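Local coordinates for protein endo-polygalacturonase (Pectobacterium carotovorum subsp. carotovorum, PDB 1BHE) that hydrolyses the alpha-1,4-linked galacturonic acid backbone of pectin as a secreted family 28 glycosidase, macerating and soft-rotting plant tissue, at residues A[350-356]-A[371-376]; A[320-324]-A[346-350]; A[297-303]-A[331-337]; A[227-232]-A[254-260]. All blocks are in the same frame, centred on the assembly; numbering follows the deposited sequence.

Contact 1 of 4, residues A[350-356]-A[371-376]; sequences KPIEVTM and NVNVKK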
loop_
_atom_site.group_PDB
_atom_site.type_symbol
_atom_site.label_atom_id
_atom_site.label_comp_id
_atom_site.label_asym_id
_atom_site.label_seq_id
_atom_site.Cartn_x
_atom_site.Cartn_y
_atom_site.Cartn_z
ATOM N N LYS A 350 23.149 -15.149 13.590
ATOM C CA LYS A 350 22.982 -15.198 15.034
ATOM C C LYS A 350 21.507 -14.984 15.364
ATOM O O LYS A 350 20.743 -14.518 14.519
ATOM C CB LYS A 350 23.826 -14.132 15.731
ATOM C CG LYS A 350 25.317 -14.233 15.465
ATOM C CD LYS A 350 25.989 -12.867 15.520
ATOM C CE LYS A 350 26.678 -12.544 14.203
ATOM N NZ LYS A 350 28.075 -13.058 14.168
ATOM N N PRO A 351 21.111 -15.322 16.583
ATOM C CA PRO A 351 19.745 -15.137 17.028
ATOM C C PRO A 351 19.302 -13.688 16.870
ATOM O O PRO A 351 20.054 -12.774 17.221
ATOM C CB PRO A 351 19.758 -15.531 18.496
ATOM C CG PRO A 351 21.026 -16.262 18.734
ATOM C CD PRO A 351 21.983 -15.881 17.643
ATOM N N ILE A 352 18.093 -13.477 16.355
ATOM C CA ILE A 352 17.601 -12.105 16.195
ATOM C C ILE A 352 17.226 -11.563 17.567
ATOM O O ILE A 352 16.520 -12.239 18.320
ATOM C CB ILE A 352 16.417 -12.046 15.218
ATOM C CG1 ILE A 352 16.876 -12.463 13.818
ATOM C CG2 ILE A 352 15.792 -10.661 15.184
ATOM C CD1 ILE A 352 15.741 -12.789 12.871
ATOM N N GLU A 353 17.758 -10.405 17.943
ATOM C CA GLU A 353 17.443 -9.825 19.245
ATOM C C GLU A 353 16.287 -8.835 19.131
ATOM O O GLU A 353 16.341 -7.931 18.295
ATOM C CB GLU A 353 18.659 -9.132 19.862
ATOM C CG GLU A 353 19.945 -9.936 19.850
ATOM C CD GLU A 353 20.024 -10.980 20.947
ATOM O OE1 GLU A 353 19.537 -10.725 22.068
ATOM O OE2 GLU A 353 20.577 -12.071 20.691
ATOM N N VAL A 354 15.257 -9.000 19.952
ATOM C CA VAL A 354 14.100 -8.118 19.941
ATOM C C VAL A 354 13.762 -7.633 21.348
ATOM O O VAL A 354 13.905 -8.372 22.323
ATOM C CB VAL A 354 12.844 -8.784 19.344
ATOM C CG1 VAL A 354 12.905 -8.841 17.823
ATOM C CG2 VAL A 354 12.648 -10.182 19.913
ATOM N N THR A 355 13.305 -6.391 21.462
ATOM C CA THR A 355 12.949 -5.814 22.752
ATOM C C THR A 355 11.443 -5.628 22.873
ATOM O O THR A 355 10.796 -5.003 22.032
ATOM C CB THR A 355 13.658 -4.467 22.993
ATOM O OG1 THR A 355 15.072 -4.679 23.104
ATOM C CG2 THR A 355 13.171 -3.791 24.265
ATOM N N MET A 356 10.874 -6.198 23.933
ATOM C CA MET A 356 9.447 -6.090 24.192
ATOM C C MET A 356 9.172 -5.437 25.542
ATOM O O MET A 356 9.346 -6.071 26.586
ATOM C CB MET A 356 8.782 -7.466 24.151
ATOM C CG MET A 356 9.005 -8.263 22.883
ATOM S SD MET A 356 7.538 -9.178 22.381
ATOM C CE MET A 356 8.001 -9.670 20.723
ATOM N N ASN A 371 15.262 -19.334 17.192
ATOM C CA ASN A 371 16.432 -18.506 16.948
ATOM C C ASN A 371 16.167 -17.012 17.066
ATOM O O ASN A 371 16.552 -16.212 16.210
ATOM C CB ASN A 371 17.035 -18.843 15.575
ATOM C CG ASN A 371 18.473 -18.366 15.465
ATOM O OD1 ASN A 371 19.174 -18.285 16.475
ATOM N ND2 ASN A 371 18.895 -18.027 14.255
ATOM N N VAL A 372 15.554 -16.592 18.164
ATOM C CA VAL A 372 15.292 -15.191 18.458
ATOM C C VAL A 372 15.166 -15.017 19.972
ATOM O O VAL A 372 14.416 -15.735 20.629
ATOM C CB VAL A 372 14.046 -14.627 17.759
ATOM C CG1 VAL A 372 12.880 -15.594 17.888
ATOM C CG2 VAL A 372 13.628 -13.268 18.310
ATOM N N ASN A 373 15.896 -14.041 20.502
ATOM C CA ASN A 373 15.856 -13.766 21.932
ATOM C C ASN A 373 15.086 -12.487 22.229
ATOM O O ASN A 373 15.324 -11.436 21.635
ATOM C CB ASN A 373 17.275 -13.694 22.504
ATOM C CG ASN A 373 17.838 -15.085 22.728
ATOM O OD1 ASN A 373 17.270 -15.866 23.498
ATOM N ND2 ASN A 373 18.937 -15.390 22.054
ATOM N N VAL A 374 14.141 -12.598 23.155
ATOM C CA VAL A 374 13.310 -11.474 23.553
ATOM C C VAL A 374 13.815 -10.846 24.846
ATOM O O VAL A 374 13.858 -11.502 25.886
ATOM C CB VAL A 374 11.841 -11.901 23.737
ATOM C CG1 VAL A 374 10.987 -10.761 24.270
ATOM C CG2 VAL A 374 11.276 -12.430 22.424
ATOM N N LYS A 375 14.184 -9.572 24.768
ATOM C CA LYS A 375 14.610 -8.849 25.966
ATOM C C LYS A 375 13.393 -8.065 26.455
ATOM O O LYS A 375 12.612 -7.574 25.637
ATOM C CB LYS A 375 15.805 -7.947 25.714
ATOM C CG LYS A 375 17.104 -8.682 25.427
ATOM C CD LYS A 375 18.312 -7.860 25.852
ATOM C CE LYS A 375 19.604 -8.640 25.650
ATOM N NZ LYS A 375 20.771 -7.736 25.443
ATOM N N LYS A 376 13.205 -8.007 27.767
ATOM C CA LYS A 376 12.063 -7.323 28.351
ATOM C C LYS A 376 12.467 -5.991 28.980
ATOM O O LYS A 376 11.566 -5.339 29.558
ATOM C CB LYS A 376 11.379 -8.204 29.399
ATOM C CG LYS A 376 11.138 -9.638 28.959
ATOM C CD LYS A 376 9.694 -9.867 28.544
ATOM C CE LYS A 376 9.429 -11.332 28.243
ATOM N NZ LYS A 376 9.889 -12.225 29.344
ATOM O OXT LYS A 376 13.520 -5.450 28.570
#
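V354 and M356 reach across to V372 and V374 on the close-packed inner face of two parallel strands, 352-356 and 372-375. CG2 of V354 lies 3.6 Å from CG2 of V372 and equally far from CG2 of V374, so one methyl bridges two neighbours. CG of M356 presses on CG1 of V374 at 3.5 Å, tight for two carbons; CG1 stands anti to the backbone N of V374 (chi1 175°), which brings it to the methionine. I310 and L343, from other strands, pack on these same side chains.

The other face is loose. E353 and N373 run side by side there, carboxylate and amide planes 33° apart, without a hydrogen bond, and OE1 of E353 stays 4.7 Å from NZ of K375. At the entrance, OD1 of N371 abuts CA of P351 at 3.2 Å, while its ND2 turns to the carbonyl of G345.

Five backbone bonds join the strands, the first two more bent and the last three nearly straight; M356 N to K375 O reaches 174°. Cohesion therefore rests on main-chain bonds and buried methyls, with the solvent-side charges adding little direct bonding as the C-terminal strand closes this end of the fold.

Contact 2 of 4, residues A[320-324]-A[346-350]; sequences SNVPD and ENAKK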
loop_
_atom_site.group_PDB
_atom_site.type_symbol
_atom_site.label_atom_id
_atom_site.label_comp_id
_atom_site.label_asym_id
_atom_site.label_seq_id
_atom_site.Cartn_x
_atom_site.Cartn_y
_atom_site.Cartn_z
ATOM N N SER A 320 20.465 -17.387 -1.334
ATOM C CA SER A 320 21.483 -17.409 -0.291
ATOM C C SER A 320 21.398 -16.170 0.593
ATOM O O SER A 320 22.221 -15.976 1.489
ATOM C CB SER A 320 22.866 -17.504 -0.946
ATOM O OG SER A 320 22.944 -16.608 -2.045
ATOM N N ASN A 321 20.393 -15.333 0.336
ATOM C CA ASN A 321 20.220 -14.109 1.109
ATOM C C ASN A 321 19.967 -14.410 2.579
ATOM O O ASN A 321 19.229 -15.314 2.961
ATOM C CB ASN A 321 19.107 -13.240 0.516
ATOM C CG ASN A 321 19.497 -12.691 -0.844
ATOM O OD1 ASN A 321 20.175 -11.664 -0.926
ATOM N ND2 ASN A 321 19.096 -13.361 -1.914
ATOM N N VAL A 322 20.669 -13.667 3.429
ATOM C CA VAL A 322 20.577 -13.800 4.874
ATOM C C VAL A 322 20.004 -12.517 5.468
ATOM O O VAL A 322 20.475 -11.423 5.160
ATOM C CB VAL A 322 21.964 -14.079 5.487
ATOM C CG1 VAL A 322 21.972 -13.928 7.000
ATOM C CG2 VAL A 322 22.458 -15.470 5.108
ATOM N N PRO A 323 19.033 -12.656 6.355
ATOM C CA PRO A 323 18.449 -11.528 7.052
ATOM C C PRO A 323 19.356 -10.978 8.142
ATOM O O PRO A 323 19.880 -11.737 8.962
ATOM C CB PRO A 323 17.181 -12.110 7.675
ATOM C CG PRO A 323 17.524 -13.545 7.921
ATOM C CD PRO A 323 18.432 -13.943 6.787
ATOM N N ASP A 324 19.535 -9.663 8.161
ATOM C CA ASP A 324 20.344 -8.996 9.176
ATOM C C ASP A 324 19.438 -7.949 9.829
ATOM O O ASP A 324 19.371 -6.793 9.422
ATOM C CB ASP A 324 21.611 -8.360 8.629
ATOM C CG ASP A 324 22.440 -7.679 9.700
ATOM O OD1 ASP A 324 22.159 -7.854 10.904
ATOM O OD2 ASP A 324 23.389 -6.950 9.344
ATOM N N GLU A 346 15.199 -18.385 11.514
ATOM C CA GLU A 346 15.948 -19.360 10.717
ATOM C C GLU A 346 16.717 -18.638 9.626
ATOM O O GLU A 346 16.259 -17.621 9.095
ATOM C CB GLU A 346 14.974 -20.377 10.125
ATOM C CG GLU A 346 15.575 -21.562 9.397
ATOM C CD GLU A 346 14.519 -22.487 8.815
ATOM O OE1 GLU A 346 13.533 -22.802 9.517
ATOM O OE2 GLU A 346 14.662 -22.915 7.652
ATOM N N ASN A 347 17.925 -19.075 9.288
ATOM C CA ASN A 347 18.731 -18.461 8.243
ATOM C C ASN A 347 19.459 -17.192 8.669
ATOM O O ASN A 347 20.275 -16.679 7.896
ATOM C CB ASN A 347 17.904 -18.186 6.982
ATOM C CG ASN A 347 17.536 -19.431 6.203
ATOM O OD1 ASN A 347 18.273 -20.416 6.157
ATOM N ND2 ASN A 347 16.364 -19.402 5.574
ATOM N N ALA A 348 19.226 -16.672 9.861
ATOM C CA ALA A 348 19.980 -15.551 10.404
ATOM C C ALA A 348 21.233 -16.110 11.078
ATOM O O ALA A 348 21.127 -17.063 11.854
ATOM C CB ALA A 348 19.158 -14.770 11.412
ATOM N N LYS A 349 22.392 -15.538 10.790
ATOM C CA LYS A 349 23.646 -16.012 11.368
ATOM C C LYS A 349 23.555 -16.187 12.876
ATOM O O LYS A 349 23.875 -17.254 13.402
ATOM C CB LYS A 349 24.794 -15.070 11.001
ATOM C CG LYS A 349 25.044 -14.961 9.507
ATOM C CD LYS A 349 25.722 -16.200 8.951
ATOM C CE LYS A 349 25.155 -16.588 7.597
ATOM N NZ LYS A 349 25.689 -17.898 7.132
ATOM N N LYS A 350 23.149 -15.149 13.590
ATOM C CA LYS A 350 22.982 -15.198 15.034
ATOM C C LYS A 350 21.507 -14.984 15.364
ATOM O O LYS A 350 20.743 -14.518 14.519
ATOM C CB LYS A 350 23.826 -14.132 15.731
ATOM C CG LYS A 350 25.317 -14.233 15.465
ATOM C CD LYS A 350 25.989 -12.867 15.520
ATOM C CE LYS A 350 26.678 -12.544 14.203
ATOM N NZ LYS A 350 28.075 -13.058 14.168
HETATM O O HOH W 1 22.393 -12.781 9.890
#
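P323 and V322 meet the loop 346-350 mainly through its backbone, beginning at the carbonyl of E346, which lies 4.4 Å from CG of P323 and is itself hydrogen-bonded by OG1 of T312. At N347 the carbonyl oxygen does the touching: it sits 3.5 Å from CD of P323 and 3.4 Å from CG1 of V322, resting against proline ring and valine methyl together. V322 presents that methyl because CG1 is anti to its backbone N (chi1 168°). A348 follows, its CB 4.0 Å from CG of P323, a modest apolar touch.

K349 closes the contact in two ways. Its chain, bent at chi2 and chi3, crosses V322 at about a right angle, with CE 3.8 Å from CG2 of the valine. Its backbone N donates to a water at 2.9 Å, and that water donates in turn to O of P323, also at 2.9 Å, linking two loops that have no direct hydrogen bond between them.

K350 leads on into strand 352-360, just as D324 begins strand 324-335. Light van der Waals packing with a bridging water joins two loops that connect strands at the surface of the right-handed parallel beta-helix of family 28 polygalacturonases.

Contact 3 of 4, residues A[297-303]-A[331-337]; sequences SNVVMKN and KDVTSET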
loop_
_atom_site.group_PDB
_atom_site.type_symbol
_atom_site.label_atom_id
_atom_site.label_comp_id
_atom_site.label_asym_id
_atom_site.label_seq_id
_atom_site.Cartn_x
_atom_site.Cartn_y
_atom_site.Cartn_z
ATOM N N SER A 297 5.025 1.370 18.939
ATOM C CA SER A 297 4.516 1.803 20.238
ATOM C C SER A 297 3.052 2.193 20.185
ATOM O O SER A 297 2.548 2.695 19.182
ATOM C CB SER A 297 5.344 2.967 20.796
ATOM O OG SER A 297 5.230 4.107 19.965
ATOM N N ASN A 298 2.352 1.956 21.291
ATOM C CA ASN A 298 0.946 2.306 21.418
ATOM C C ASN A 298 0.088 1.647 20.343
ATOM O O ASN A 298 -0.669 2.293 19.616
ATOM C CB ASN A 298 0.768 3.828 21.424
ATOM C CG ASN A 298 -0.605 4.236 21.909
ATOM O OD1 ASN A 298 -1.384 3.400 22.379
ATOM N ND2 ASN A 298 -0.943 5.511 21.801
ATOM N N VAL A 299 0.213 0.324 20.256
ATOM C CA VAL A 299 -0.550 -0.471 19.299
ATOM C C VAL A 299 -1.622 -1.267 20.045
ATOM O O VAL A 299 -1.289 -2.000 20.982
ATOM C CB VAL A 299 0.350 -1.443 18.522
ATOM C CG1 VAL A 299 -0.438 -2.178 17.441
ATOM C CG2 VAL A 299 1.534 -0.728 17.885
ATOM N N VAL A 300 -2.887 -1.102 19.684
ATOM C CA VAL A 300 -3.980 -1.829 20.327
ATOM C C VAL A 300 -4.672 -2.721 19.294
ATOM O O VAL A 300 -5.178 -2.216 18.291
ATOM C CB VAL A 300 -5.011 -0.899 20.976
ATOM C CG1 VAL A 300 -6.169 -1.689 21.583
ATOM C CG2 VAL A 300 -4.377 -0.026 22.055
ATOM N N MET A 301 -4.678 -4.031 19.530
ATOM C CA MET A 301 -5.282 -4.970 18.595
ATOM C C MET A 301 -6.477 -5.729 19.166
ATOM O O MET A 301 -6.514 -6.114 20.332
ATOM C CB MET A 301 -4.250 -5.995 18.120
ATOM C CG MET A 301 -3.061 -5.412 17.375
ATOM S SD MET A 301 -1.736 -6.615 17.184
ATOM C CE MET A 301 -0.367 -5.757 17.951
ATOM N N LYS A 302 -7.460 -5.959 18.306
ATOM C CA LYS A 302 -8.686 -6.673 18.616
ATOM C C LYS A 302 -8.992 -7.641 17.466
ATOM O O LYS A 302 -9.010 -7.236 16.302
ATOM C CB LYS A 302 -9.890 -5.751 18.761
ATOM C CG LYS A 302 -9.893 -4.675 19.819
ATOM C CD LYS A 302 -11.292 -4.109 20.042
ATOM C CE LYS A 302 -11.358 -2.617 19.750
ATOM N NZ LYS A 302 -11.517 -1.816 20.999
ATOM N N ASN A 303 -9.213 -8.912 17.769
ATOM C CA ASN A 303 -9.522 -9.916 16.763
ATOM C C ASN A 303 -8.432 -10.080 15.710
ATOM O O ASN A 303 -8.699 -10.299 14.525
ATOM C CB ASN A 303 -10.870 -9.610 16.098
ATOM C CG ASN A 303 -12.060 -9.741 17.025
ATOM O OD1 ASN A 303 -12.106 -10.600 17.904
ATOM N ND2 ASN A 303 -13.058 -8.885 16.857
ATOM N N LYS A 331 6.837 -1.438 22.251
ATOM C CA LYS A 331 6.523 -0.800 23.520
ATOM C C LYS A 331 5.047 -0.453 23.637
ATOM O O LYS A 331 4.453 0.158 22.744
ATOM C CB LYS A 331 7.360 0.472 23.707
ATOM C CG LYS A 331 7.177 1.141 25.060
ATOM C CD LYS A 331 8.263 2.172 25.319
ATOM C CE LYS A 331 8.365 2.527 26.794
ATOM N NZ LYS A 331 7.050 2.919 27.370
ATOM N N ASP A 332 4.441 -0.822 24.776
ATOM C CA ASP A 332 3.026 -0.549 25.012
ATOM C C ASP A 332 2.170 -1.099 23.867
ATOM O O ASP A 332 1.463 -0.362 23.179
ATOM C CB ASP A 332 2.789 0.962 25.157
ATOM C CG ASP A 332 3.389 1.514 26.436
ATOM O OD1 ASP A 332 3.405 0.783 27.449
ATOM O OD2 ASP A 332 3.846 2.677 26.428
ATOM N N VAL A 333 2.242 -2.409 23.673
ATOM C CA VAL A 333 1.477 -3.100 22.637
ATOM C C VAL A 333 0.504 -4.067 23.316
ATOM O O VAL A 333 0.937 -4.917 24.100
ATOM C CB VAL A 333 2.390 -3.853 21.661
ATOM C CG1 VAL A 333 1.602 -4.763 20.728
ATOM C CG2 VAL A 333 3.225 -2.879 20.830
ATOM N N THR A 334 -0.789 -3.914 23.055
ATOM C CA THR A 334 -1.801 -4.764 23.659
ATOM C C THR A 334 -2.631 -5.516 22.617
ATOM O O THR A 334 -3.042 -4.970 21.595
ATOM C CB THR A 334 -2.797 -3.959 24.520
ATOM O OG1 THR A 334 -2.117 -3.110 25.451
ATOM C CG2 THR A 334 -3.720 -4.891 25.298
ATOM N N SER A 335 -2.913 -6.777 22.917
ATOM C CA SER A 335 -3.766 -7.618 22.092
ATOM C C SER A 335 -4.895 -8.134 22.989
ATOM O O SER A 335 -4.651 -8.875 23.942
ATOM C CB SER A 335 -3.012 -8.765 21.436
ATOM O OG SER A 335 -3.850 -9.408 20.489
ATOM N N GLU A 336 -6.114 -7.697 22.707
ATOM C CA GLU A 336 -7.267 -8.019 23.529
ATOM C C GLU A 336 -7.852 -9.404 23.340
ATOM O O GLU A 336 -8.660 -9.835 24.176
ATOM C CB GLU A 336 -8.355 -6.952 23.299
ATOM C CG GLU A 336 -8.036 -5.641 24.003
ATOM C CD GLU A 336 -8.961 -4.506 23.626
ATOM O OE1 GLU A 336 -10.143 -4.743 23.304
ATOM O OE2 GLU A 336 -8.496 -3.346 23.648
ATOM N N THR A 337 -7.548 -10.084 22.238
ATOM C CA THR A 337 -8.107 -11.405 21.990
ATOM C C THR A 337 -7.010 -12.443 21.779
ATOM O O THR A 337 -5.858 -12.133 21.494
ATOM C CB THR A 337 -9.047 -11.445 20.769
ATOM O OG1 THR A 337 -8.347 -10.913 19.638
ATOM C CG2 THR A 337 -10.318 -10.650 21.013
#
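Successive turns of the parallel beta-helix stack here, V299 over V333 and M301 beside S335, as strands 299-302 and 333-335 run 7° from parallel. Both chains turn a corner just beforehand, at N298 and D332, where positive phi angles swing the backbone from one face of the helix to the next. N298 N bonds to K331 O at the corner; beyond it M301 N meets T334 O at 2.8 Å, and E336 N points at M301 O with a nearly straight 177° angle. S297, just before one corner, and D332, at the other, each bond to a further strand, OG of S297 to D268 and OD1 of D332 to ND2 of N358.

Inward, V299 and V333 lie side by side and point the same way, CB of V299 4.0 Å from CG2 of V333. M301 bends at chi3 (-123°), bringing CE within 3.5 Å of CG1 of V333; M272 and P307 also touch this methionine.

The outer face is mostly polar, with V300 among the charged groups. K302 and E336 extend alongside one another: OE1 of E336 rests 3.5 Å from CG of K302, but their salt bridge is long, NZ to OE1 4.0 Å. The other oxygen, OE2 of E336, instead lies 3.5 Å from the methyl CG1 of V300.

Contact 4 of 4, residues A[227-232]-A[254-260]; sequences AIKAYK and SIGSETM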
loop_
_atom_site.group_PDB
_atom_site.type_symbol
_atom_site.label_atom_id
_atom_site.label_comp_id
_atom_site.label_asym_id
_atom_site.label_seq_id
_atom_site.Cartn_x
_atom_site.Cartn_y
_atom_site.Cartn_z
ATOM N N ALA A 227 2.860 -2.345 3.310
ATOM C CA ALA A 227 3.984 -3.264 3.135
ATOM C C ALA A 227 5.197 -2.438 2.712
ATOM O O ALA A 227 5.229 -1.913 1.596
ATOM C CB ALA A 227 3.697 -4.373 2.145
ATOM N N ILE A 228 6.124 -2.274 3.639
ATOM C CA ILE A 228 7.359 -1.519 3.413
ATOM C C ILE A 228 8.402 -2.438 2.786
ATOM O O ILE A 228 8.712 -3.495 3.353
ATOM C CB ILE A 228 7.856 -0.937 4.747
ATOM C CG1 ILE A 228 6.826 0.042 5.323
ATOM C CG2 ILE A 228 9.198 -0.233 4.599
ATOM C CD1 ILE A 228 7.034 0.384 6.786
ATOM N N LYS A 229 8.893 -2.110 1.596
ATOM C CA LYS A 229 9.816 -2.959 0.856
ATOM C C LYS A 229 11.069 -2.236 0.365
ATOM O O LYS A 229 11.068 -1.028 0.129
ATOM C CB LYS A 229 9.136 -3.571 -0.381
ATOM C CG LYS A 229 7.832 -4.311 -0.128
ATOM C CD LYS A 229 7.158 -4.770 -1.412
ATOM C CE LYS A 229 5.762 -5.304 -1.124
ATOM N NZ LYS A 229 5.796 -6.646 -0.476
ATOM N N ALA A 230 12.158 -2.984 0.219
ATOM C CA ALA A 230 13.421 -2.464 -0.308
ATOM C C ALA A 230 14.041 -3.537 -1.205
ATOM O O ALA A 230 14.118 -4.706 -0.818
ATOM C CB ALA A 230 14.358 -2.035 0.798
ATOM N N TYR A 231 14.423 -3.167 -2.419
ATOM C CA TYR A 231 14.896 -4.083 -3.434
ATOM C C TYR A 231 16.381 -4.040 -3.752
ATOM O O TYR A 231 17.016 -2.990 -3.742
ATOM C CB TYR A 231 14.140 -3.788 -4.750
ATOM C CG TYR A 231 12.665 -4.102 -4.666
ATOM C CD1 TYR A 231 11.767 -3.209 -4.094
ATOM C CD2 TYR A 231 12.176 -5.307 -5.154
ATOM C CE1 TYR A 231 10.419 -3.510 -4.009
ATOM C CE2 TYR A 231 10.833 -5.615 -5.075
ATOM C CZ TYR A 231 9.962 -4.710 -4.501
ATOM O OH TYR A 231 8.624 -5.024 -4.428
ATOM N N LYS A 232 16.933 -5.214 -4.092
ATOM C CA LYS A 232 18.344 -5.299 -4.451
ATOM C C LYS A 232 18.633 -4.469 -5.692
ATOM O O LYS A 232 17.873 -4.515 -6.660
ATOM C CB LYS A 232 18.754 -6.758 -4.704
ATOM C CG LYS A 232 20.257 -6.982 -4.573
ATOM C CD LYS A 232 20.622 -8.447 -4.794
ATOM C CE LYS A 232 20.913 -8.728 -6.263
ATOM N NZ LYS A 232 21.983 -9.760 -6.429
ATOM N N SER A 254 3.052 -4.470 7.740
ATOM C CA SER A 254 4.198 -5.276 7.396
ATOM C C SER A 254 5.411 -4.611 6.767
ATOM O O SER A 254 5.385 -3.554 6.152
ATOM C CB SER A 254 3.737 -6.385 6.413
ATOM O OG SER A 254 2.642 -7.113 6.944
ATOM N N ILE A 255 6.532 -5.315 6.915
ATOM C CA ILE A 255 7.820 -5.006 6.314
ATOM C C ILE A 255 8.241 -6.278 5.566
ATOM O O ILE A 255 8.252 -7.341 6.195
ATOM C CB ILE A 255 8.900 -4.594 7.311
ATOM C CG1 ILE A 255 8.611 -3.210 7.915
ATOM C CG2 ILE A 255 10.291 -4.585 6.686
ATOM C CD1 ILE A 255 9.448 -2.902 9.146
ATOM N N GLY A 256 8.524 -6.191 4.274
ATOM C CA GLY A 256 8.914 -7.375 3.505
ATOM C C GLY A 256 7.845 -7.695 2.462
ATOM O O GLY A 256 6.886 -6.942 2.322
ATOM N N SER A 257 8.045 -8.771 1.719
ATOM C CA SER A 257 9.149 -9.701 1.886
ATOM C C SER A 257 10.491 -9.236 1.368
ATOM O O SER A 257 11.555 -9.747 1.745
ATOM C CB SER A 257 8.764 -11.027 1.190
ATOM O OG SER A 257 7.718 -11.635 1.952
ATOM N N GLU A 258 10.479 -8.226 0.502
ATOM C CA GLU A 258 11.742 -7.670 -0.000
ATOM C C GLU A 258 12.295 -6.798 1.118
ATOM O O GLU A 258 11.722 -5.757 1.444
ATOM C CB GLU A 258 11.509 -6.949 -1.322
ATOM C CG GLU A 258 10.934 -7.877 -2.389
ATOM C CD GLU A 258 9.421 -7.954 -2.372
ATOM O OE1 GLU A 258 8.752 -7.409 -1.475
ATOM O OE2 GLU A 258 8.843 -8.571 -3.288
ATOM N N THR A 259 13.376 -7.262 1.760
ATOM C CA THR A 259 13.950 -6.522 2.874
ATOM C C THR A 259 15.399 -6.143 2.617
ATOM O O THR A 259 16.220 -6.202 3.535
ATOM C CB THR A 259 13.859 -7.298 4.207
ATOM O OG1 THR A 259 14.488 -8.582 4.086
ATOM C CG2 THR A 259 12.413 -7.478 4.652
ATOM N N MET A 260 15.723 -5.663 1.423
ATOM C CA MET A 260 17.094 -5.275 1.099
ATOM C C MET A 260 17.438 -3.864 1.555
ATOM O O MET A 260 17.742 -2.999 0.736
ATOM C CB MET A 260 17.324 -5.420 -0.410
ATOM C CG MET A 260 17.112 -6.844 -0.910
ATOM S SD MET A 260 18.157 -8.008 -0.004
ATOM C CE MET A 260 19.785 -7.404 -0.437
#
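K229 and E258 cross obliquely, the lysine, extended as far as CE, passing over the glutamate and curling only at its last torsion (chi4 -74°). That final bend sets NZ between two acceptors: OE1 of E258 at 3.2 Å, taken through the syn lone pair as a salt bridge, and the carbonyl O of G256 at 3.0 Å, approached at a tilt from its plane. The double grip ties the lysine to both sides of the corner at S257, which follows a cis peptide bond. G256 adopts backbone angles that suit glycine.

E258 turns its aliphatic part to Y231. Its CB lies over one ring face, 4.1 Å from the centroid and 14° off the normal, a CH-pi contact, while CG comes to 3.5 Å from CE2; carboxylate and ring planes differ by 32°. R234 adds a cation-pi contact to the same ring. M260 and K232 run side by side in the same direction, with CG of M260 3.6 Å from the backbone N of K232.

The strands are bonded before and after a beta bulge: I228 N to S254 O at 2.9 Å, then A230 N to E258 O, with the donor well above the carbonyl plane. On the inner face CB of I228 meets CG1 of I255 at 4.0 Å, against V262, farther along the strand that E258 starts. S254 OG bonds to D224 and R280 near H251, inferred to be an active-site residue, and strands 204-207 and 277-282 flank the pair through backbone bonds to K229 and I255.

Contact 4 is the buried one and lies nearest the middle of the chain, close to the inferred active site; contacts 1 and 3 are partly buried and contact 2 is at the surface. Contacts 1, 3 and 4 all join parallel strands of successive turns through backbone bonds, and strands 324-335 and 352-360, used by 3 and 1, are neighbours. Only contact 4 breaks its register with a bulge and adds a close salt bridge; contact 3 has a long one across its strands, and in contact 1 opposite charges stay apart. Contact 2 replaces strand bonding with a water. It shares K350 with contact 1 and touches contact 4 where N321 meets M260, whereas contacts 2 and 3 lie about 29 Å apart between centres.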